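Local coordinates for anthranilate synthase component I (Streptococcus pneumoniae serotype 4, PDB 5KCK), which is an anthranilate synthase component, a chorismate binding enzyme family protein whose fold contains large antiparallel beta sheets, at residues E106-T115 with M376-K386. Residues are numbered along the deposited sequence; the frame is centred on the assembly and turned at random.
Sequences EEIGQIPEDT and MRRIYELETEK
Pro112 lies over one face of the Tyr380 ring in a CH-pi contact. Its CD is 3.4 Å from the ring centroid, 9° off the ring normal. Ile108 CD1 reaches the ring obliquely, 3.9 Å from Tyr380 CE2. Ile108 CG2 packs at 3.9 Å on CE of Met376, a selenomethionine. The Tyr380 hydroxyl is held by Asp100 and the backbone N of Arg387. The extended Lys386 chain, with CG anti to its backbone N (chi1 178°), runs past Ile111 CG2, 3.7 Å from Lys386 CG.

The loop between strands 92-97 and 121-126, in the N-terminal family region, packs on the end of helix 372-382 and the turn after it, a part assigned to the chorismate binding enzyme family.

One backbone pair is bonded: Lys386 N donates to Glu113 O at 2.9 Å. Water 1 donates to Ile108 O and Arg377 O.

The Arg377 side chain donates through NH1 to Glu107 O at 3.3 Å, from above the carbonyl plane. Thr115 OG1 donates to Glu385 OE2 at 2.6 Å, meeting it on its anti side but tilted 25° out of the carboxylate plane. His187 also bonds OE2. Lys386 NZ forms a salt bridge with Asp120; Asp114 OD2 is 4.0 Å from NZ.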
loop_
_atom_site.group_PDB
_atom_site.type_symbol
_atom_site.label_atom_id
_atom_site.label_comp_id
_atom_site.label_asym_id
_atom_site.label_seq_id
_atom_site.Cartn_x
_atom_site.Cartn_y
_atom_site.Cartn_z
ATOM N N GLU A 106 1.495 17.861 -38.374
ATOM C CA GLU A 106 2.452 18.947 -38.532
ATOM C C GLU A 106 3.535 18.539 -39.522
ATOM O O GLU A 106 3.869 17.358 -39.646
ATOM C CB GLU A 106 3.107 19.326 -37.195
ATOM C CG GLU A 106 2.128 19.678 -36.094
ATOM C CD GLU A 106 1.392 20.985 -36.352
ATOM O OE1 GLU A 106 1.824 21.760 -37.241
ATOM O OE2 GLU A 106 0.378 21.229 -35.661
ATOM N N GLU A 107 4.096 19.526 -40.218
ATOM C CA GLU A 107 5.201 19.288 -41.151
ATOM C C GLU A 107 6.514 19.368 -40.381
ATOM O O GLU A 107 7.052 20.454 -40.161
ATOM C CB GLU A 107 5.168 20.286 -42.302
ATOM C CG GLU A 107 4.337 19.829 -43.499
ATOM C CD GLU A 107 4.155 20.924 -44.550
ATOM O OE1 GLU A 107 4.982 21.864 -44.596
ATOM O OE2 GLU A 107 3.176 20.846 -45.327
ATOM N N ILE A 108 7.041 18.211 -39.976
ATOM C CA ILE A 108 8.275 18.165 -39.205
ATOM C C ILE A 108 9.476 17.760 -40.049
ATOM O O ILE A 108 10.584 17.635 -39.512
ATOM C CB ILE A 108 8.123 17.223 -37.995
ATOM C CG1 ILE A 108 7.961 15.772 -38.459
ATOM C CG2 ILE A 108 6.930 17.651 -37.153
ATOM C CD1 ILE A 108 8.002 14.757 -37.323
ATOM N N GLY A 109 9.296 17.568 -41.356
ATOM C CA GLY A 109 10.399 17.223 -42.232
ATOM C C GLY A 109 10.559 15.725 -42.400
ATOM O O GLY A 109 9.769 14.914 -41.902
ATOM N N GLN A 110 11.622 15.347 -43.111
ATOM C CA GLN A 110 11.835 13.938 -43.419
ATOM C C GLN A 110 12.192 13.166 -42.156
ATOM O O GLN A 110 13.056 13.580 -41.378
ATOM C CB GLN A 110 12.926 13.763 -44.471
ATOM C CG GLN A 110 13.173 12.296 -44.808
ATOM C CD GLN A 110 13.919 12.106 -46.106
ATOM O OE1 GLN A 110 14.305 13.074 -46.764
ATOM N NE2 GLN A 110 14.126 10.850 -46.486
ATOM N N ILE A 111 11.516 12.046 -41.954
ATOM C CA ILE A 111 11.727 11.228 -40.759
ATOM C C ILE A 111 12.926 10.312 -40.997
ATOM O O ILE A 111 12.995 9.658 -42.048
ATOM C CB ILE A 111 10.470 10.432 -40.443
ATOM C CG1 ILE A 111 9.313 11.399 -40.177
ATOM C CG2 ILE A 111 10.688 9.500 -39.260
ATOM C CD1 ILE A 111 8.033 10.727 -39.857
ATOM N N PRO A 112 13.886 10.254 -40.069
ATOM C CA PRO A 112 15.085 9.431 -40.295
ATOM C C PRO A 112 14.792 7.940 -40.326
ATOM O O PRO A 112 13.666 7.490 -40.080
ATOM C CB PRO A 112 15.984 9.785 -39.104
ATOM C CG PRO A 112 15.452 11.072 -38.567
ATOM C CD PRO A 112 13.977 11.032 -38.823
ATOM N N GLU A 113 15.831 7.174 -40.635
ATOM C CA GLU A 113 15.735 5.726 -40.725
ATOM C C GLU A 113 15.234 5.126 -39.413
ATOM O O GLU A 113 15.626 5.552 -38.324
ATOM C CB GLU A 113 17.115 5.159 -41.092
ATOM C CG GLU A 113 17.233 3.651 -41.073
ATOM C CD GLU A 113 18.684 3.197 -41.074
ATOM O OE1 GLU A 113 19.572 4.071 -41.174
ATOM O OE2 GLU A 113 18.936 1.978 -40.961
ATOM N N ASP A 114 14.355 4.134 -39.530
ATOM C CA ASP A 114 13.826 3.402 -38.387
ATOM C C ASP A 114 14.689 2.163 -38.158
ATOM O O ASP A 114 14.671 1.230 -38.964
ATOM C CB ASP A 114 12.371 3.013 -38.633
ATOM C CG ASP A 114 11.709 2.402 -37.417
ATOM O OD1 ASP A 114 12.407 2.099 -36.422
ATOM O OD2 ASP A 114 10.476 2.220 -37.459
ATOM N N THR A 115 15.442 2.151 -37.060
ATOM C CA THR A 115 16.258 0.997 -36.711
ATOM C C THR A 115 15.548 0.016 -35.784
ATOM O O THR A 115 16.118 -1.032 -35.474
ATOM C CB THR A 115 17.572 1.446 -36.062
ATOM O OG1 THR A 115 17.288 2.275 -34.931
ATOM C CG2 THR A 115 18.436 2.217 -37.061
HETATM N N MSE A 376 10.961 20.485 -33.370
HETATM C CA MSE A 376 10.777 19.164 -33.952
HETATM C C MSE A 376 11.441 19.045 -35.323
HETATM O O MSE A 376 11.993 17.995 -35.655
HETATM C CB MSE A 376 9.296 18.821 -34.052
HETATM C CG MSE A 376 8.652 18.533 -32.706
HETATM SE SE MSE A 376 6.784 17.947 -32.849
HETATM C CE MSE A 376 6.065 19.485 -33.838
ATOM N N ARG A 377 11.405 20.115 -36.123
ATOM C CA ARG A 377 12.134 20.076 -37.387
ATOM C C ARG A 377 13.637 19.962 -37.145
ATOM O O ARG A 377 14.325 19.189 -37.824
ATOM C CB ARG A 377 11.792 21.304 -38.238
ATOM C CG ARG A 377 10.315 21.322 -38.702
ATOM C CD ARG A 377 10.038 22.405 -39.748
ATOM N NE ARG A 377 10.940 22.292 -40.898
ATOM C CZ ARG A 377 10.605 21.789 -42.085
ATOM N NH1 ARG A 377 9.375 21.350 -42.309
ATOM N NH2 ARG A 377 11.506 21.732 -43.055
ATOM N N ARG A 378 14.157 20.694 -36.154
ATOM C CA ARG A 378 15.586 20.635 -35.859
ATOM C C ARG A 378 15.990 19.271 -35.308
ATOM O O ARG A 378 17.071 18.763 -35.635
ATOM C CB ARG A 378 15.965 21.738 -34.882
ATOM C CG ARG A 378 15.722 23.148 -35.429
ATOM C CD ARG A 378 16.418 23.396 -36.771
ATOM N NE ARG A 378 16.421 24.818 -37.101
ATOM C CZ ARG A 378 16.704 25.319 -38.298
ATOM N NH1 ARG A 378 17.010 24.514 -39.305
ATOM N NH2 ARG A 378 16.679 26.632 -38.487
ATOM N N ILE A 379 15.134 18.661 -34.482
ATOM C CA ILE A 379 15.434 17.337 -33.937
ATOM C C ILE A 379 15.669 16.334 -35.057
ATOM O O ILE A 379 16.585 15.506 -34.985
ATOM C CB ILE A 379 14.310 16.874 -32.991
ATOM C CG1 ILE A 379 14.387 17.640 -31.670
ATOM C CG2 ILE A 379 14.375 15.346 -32.756
ATOM C CD1 ILE A 379 13.131 17.518 -30.825
ATOM N N TYR A 380 14.870 16.399 -36.117
ATOM C CA TYR A 380 15.032 15.444 -37.202
ATOM C C TYR A 380 16.035 15.890 -38.258
ATOM O O TYR A 380 16.263 15.158 -39.228
ATOM C CB TYR A 380 13.674 15.131 -37.822
ATOM C CG TYR A 380 13.012 13.974 -37.109
ATOM C CD1 TYR A 380 13.716 13.234 -36.159
ATOM C CD2 TYR A 380 11.704 13.603 -37.389
ATOM C CE1 TYR A 380 13.136 12.166 -35.507
ATOM C CE2 TYR A 380 11.111 12.535 -36.736
ATOM C CZ TYR A 380 11.830 11.824 -35.795
ATOM O OH TYR A 380 11.252 10.754 -35.150
ATOM N N GLU A 381 16.654 17.054 -38.085
ATOM C CA GLU A 381 17.858 17.373 -38.835
ATOM C C GLU A 381 19.109 16.886 -38.123
ATOM O O GLU A 381 20.143 16.706 -38.769
ATOM C CB GLU A 381 17.943 18.886 -39.089
ATOM C CG GLU A 381 16.828 19.403 -40.006
ATOM C CD GLU A 381 16.728 20.929 -40.069
ATOM O OE1 GLU A 381 17.491 21.636 -39.375
ATOM O OE2 GLU A 381 15.866 21.422 -40.826
ATOM N N LEU A 382 19.020 16.629 -36.821
ATOM C CA LEU A 382 20.145 16.212 -35.996
ATOM C C LEU A 382 20.102 14.739 -35.614
ATOM O O LEU A 382 21.096 14.032 -35.770
ATOM C CB LEU A 382 20.192 17.075 -34.731
ATOM C CG LEU A 382 20.310 18.560 -35.034
ATOM C CD1 LEU A 382 20.176 19.366 -33.757
ATOM C CD2 LEU A 382 21.641 18.835 -35.717
ATOM N N GLU A 383 18.982 14.250 -35.099
ATOM C CA GLU A 383 18.902 12.838 -34.751
ATOM C C GLU A 383 18.892 11.988 -36.015
ATOM O O GLU A 383 18.344 12.386 -37.048
ATOM C CB GLU A 383 17.662 12.562 -33.902
ATOM C CG GLU A 383 17.746 13.174 -32.509
ATOM C CD GLU A 383 16.578 12.789 -31.621
ATOM O OE1 GLU A 383 15.684 12.057 -32.103
ATOM O OE2 GLU A 383 16.556 13.216 -30.438
ATOM N N THR A 384 19.528 10.820 -35.936
ATOM C CA THR A 384 19.714 9.958 -37.093
ATOM C C THR A 384 18.815 8.728 -37.073
ATOM O O THR A 384 18.868 7.927 -38.010
ATOM C CB THR A 384 21.183 9.529 -37.196
ATOM O OG1 THR A 384 21.552 8.794 -36.022
ATOM C CG2 THR A 384 22.073 10.749 -37.304
ATOM N N GLU A 385 17.986 8.566 -36.048
ATOM C CA GLU A 385 17.078 7.437 -35.935
ATOM C C GLU A 385 15.684 7.955 -35.634
ATOM O O GLU A 385 15.517 8.846 -34.798
ATOM C CB GLU A 385 17.495 6.472 -34.815
ATOM C CG GLU A 385 18.855 5.821 -34.983
ATOM C CD GLU A 385 19.248 5.009 -33.756
ATOM O OE1 GLU A 385 19.696 5.615 -32.754
ATOM O OE2 GLU A 385 19.087 3.771 -33.786
ATOM N N LYS A 386 14.688 7.387 -36.310
ATOM C CA LYS A 386 13.298 7.668 -35.977
ATOM C C LYS A 386 13.047 7.364 -34.504
ATOM O O LYS A 386 13.494 6.340 -33.981
ATOM C CB LYS A 386 12.379 6.826 -36.861
ATOM C CG LYS A 386 10.902 6.990 -36.599
ATOM C CD LYS A 386 10.116 6.182 -37.615
ATOM C CE LYS A 386 8.623 6.293 -37.373
ATOM N NZ LYS A 386 7.900 5.245 -38.151
HETATM O O HOH W 1 13.214 17.844 -40.061
HETATM O O HOH W 2 8.823 2.980 -35.820
HETATM O O HOH W 3 14.351 4.058 -35.069
#